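Side-chain contact in ribosome inactivating type 1 protein (Iris hollandica, PDB 3MVG), which belongs to the ribosome-inactivating protein family as a single-chain, type 1 member with a mixed alpha-helical and beta-sheet fold: residues A[194-197]-A[198-202]. Sequence-based numbering, arbitrary orientation. Where two conformers were deposited one is given.
Sequences IIDL and QTNWQ
Asn200 folds its side-chain amide back against the last turn of helix 192-199, where ND2 donates to the backbone O of Asp196 at 2.8 Å, nearly straight at 165° and close to the plane of the amide. Asn200 N also reaches Asp196 O weakly and bonds to Leu197 O at 3.0 Å. This i to i-3 bond, of the 3-10 type, closes the C-terminal end of the helix just as Asn200 leaves helical geometry, at the junction with helix 201-210 in the ribosome-inactivating protein fold. The Asp196 carboxylate stands almost perpendicular to the Asn200 amide; one water bridges OD2 to ND2, another links OD2 to Thr199 OG1, while OD1 accepts from the backbone N of Gln223 on strand 215-223. With OG1 beside its own backbone N (chi1 -55°), Thr199 grips Ile195 O twice, through OG1 at 2.9 Å and N at 3.0 Å, from opposite faces of the carbonyl plane. On the buried side, the Gln198 side chain, extended beyond CG, runs at a slant across that of Ile194, its CG 3.3 Å from the backbone O of Ile194; OE1 accepts from Arg119 NH1 and NE2 donates to Gln157 OE1.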
loop_
_atom_site.group_PDB
_atom_site.type_symbol
_atom_site.label_atom_id
_atom_site.label_comp_id
_atom_site.label_asym_id
_atom_site.label_seq_id
_atom_site.Cartn_x
_atom_site.Cartn_y
_atom_site.Cartn_z
ATOM N N ILE A 194 -13.857 -1.116 -2.974
ATOM C CA ILE A 194 -12.929 -1.739 -3.915
ATOM C C ILE A 194 -13.616 -1.977 -5.250
ATOM O O ILE A 194 -13.043 -1.740 -6.310
ATOM C CB ILE A 194 -12.397 -3.080 -3.379
ATOM C CG1 ILE A 194 -11.359 -2.844 -2.283
ATOM C CG2 ILE A 194 -11.792 -3.901 -4.508
ATOM C CD1 ILE A 194 -10.758 -4.118 -1.736
ATOM N N ILE A 195 -14.858 -2.437 -5.192
ATOM C CA ILE A 195 -15.621 -2.701 -6.401
ATOM C C ILE A 195 -15.872 -1.433 -7.223
ATOM O O ILE A 195 -15.783 -1.453 -8.451
ATOM C CB ILE A 195 -16.938 -3.422 -6.070
ATOM C CG1 ILE A 195 -16.638 -4.830 -5.557
ATOM C CG2 ILE A 195 -17.835 -3.497 -7.284
ATOM C CD1 ILE A 195 -17.842 -5.721 -5.517
ATOM N N ASP A 196 -16.171 -0.329 -6.540
ATOM C CA ASP A 196 -16.413 0.943 -7.218
ATOM C C ASP A 196 -15.129 1.500 -7.815
ATOM O O ASP A 196 -15.145 2.117 -8.877
ATOM C CB ASP A 196 -17.071 1.957 -6.288
ATOM C CG ASP A 196 -17.865 2.992 -7.043
ATOM O OD1 ASP A 196 -17.858 4.158 -6.618
ATOM O OD2 ASP A 196 -18.492 2.642 -8.072
ATOM N N LEU A 197 -14.012 1.250 -7.145
ATOM C CA LEU A 197 -12.727 1.630 -7.681
ATOM C C LEU A 197 -12.472 0.903 -9.011
ATOM O O LEU A 197 -12.159 1.526 -10.031
ATOM C CB LEU A 197 -11.653 1.323 -6.649
ATOM C CG LEU A 197 -10.272 1.890 -6.912
ATOM C CD1 LEU A 197 -10.299 3.420 -6.970
ATOM C CD2 LEU A 197 -9.335 1.402 -5.821
ATOM N N GLN A 198 -12.670 -0.417 -9.008
ATOM C CA GLN A 198 -12.516 -1.226 -10.213
ATOM C C GLN A 198 -13.385 -0.704 -11.354
ATOM O O GLN A 198 -12.928 -0.590 -12.488
ATOM C CB GLN A 198 -12.866 -2.693 -9.936
ATOM C CG GLN A 198 -11.944 -3.390 -8.950
ATOM C CD GLN A 198 -12.471 -4.747 -8.526
ATOM O OE1 GLN A 198 -13.566 -5.154 -8.912
ATOM N NE2 GLN A 198 -11.693 -5.456 -7.733
ATOM N N THR A 199 -14.645 -0.389 -11.040
ATOM C CA THR A 199 -15.617 0.114 -12.024
ATOM C C THR A 199 -15.184 1.435 -12.665
ATOM O O THR A 199 -15.542 1.725 -13.807
ATOM C CB THR A 199 -17.008 0.300 -11.347
ATOM O OG1 THR A 199 -17.416 -0.932 -10.738
ATOM C CG2 THR A 199 -18.076 0.770 -12.329
ATOM N N ASN A 200 -14.407 2.223 -11.925
ATOM C CA ASN A 200 -14.043 3.569 -12.348
ATOM C C ASN A 200 -12.657 3.716 -12.956
ATOM O O ASN A 200 -12.172 4.837 -13.126
ATOM C CB ASN A 200 -14.239 4.549 -11.190
ATOM C CG ASN A 200 -15.678 4.974 -11.049
ATOM O OD1 ASN A 200 -16.151 5.841 -11.796
ATOM N ND2 ASN A 200 -16.400 4.343 -10.134
ATOM N N TRP A 201 -12.034 2.598 -13.319
ATOM C CA TRP A 201 -10.682 2.652 -13.861
ATOM C C TRP A 201 -10.577 3.467 -15.144
ATOM O O TRP A 201 -9.699 4.319 -15.257
ATOM C CB TRP A 201 -10.122 1.254 -14.072
ATOM C CG TRP A 201 -8.709 1.263 -14.578
ATOM C CD1 TRP A 201 -7.606 1.791 -13.953
ATOM C CD2 TRP A 201 -8.251 0.732 -15.824
ATOM N NE1 TRP A 201 -6.492 1.601 -14.734
ATOM C CE2 TRP A 201 -6.862 0.955 -15.886
ATOM C CE3 TRP A 201 -8.883 0.069 -16.884
ATOM C CZ2 TRP A 201 -6.090 0.534 -16.964
ATOM C CZ3 TRP A 201 -8.122 -0.343 -17.952
ATOM C CH2 TRP A 201 -6.734 -0.113 -17.990
ATOM N N GLN A 202 -11.465 3.215 -16.101
ATOM C CA GLN A 202 -11.447 3.985 -17.342
ATOM C C GLN A 202 -11.707 5.473 -17.078
ATOM O O GLN A 202 -10.986 6.336 -17.588
ATOM C CB GLN A 202 -12.426 3.429 -18.387
ATOM C CG GLN A 202 -12.590 4.376 -19.576
ATOM C CD GLN A 202 -13.267 3.769 -20.784
ATOM O OE1 GLN A 202 -13.577 4.480 -21.742
ATOM N NE2 GLN A 202 -13.469 2.461 -20.770
HETATM O O HOH W 1 -19.468 4.180 -10.126
HETATM O O HOH W 2 -19.467 -0.042 -8.359
#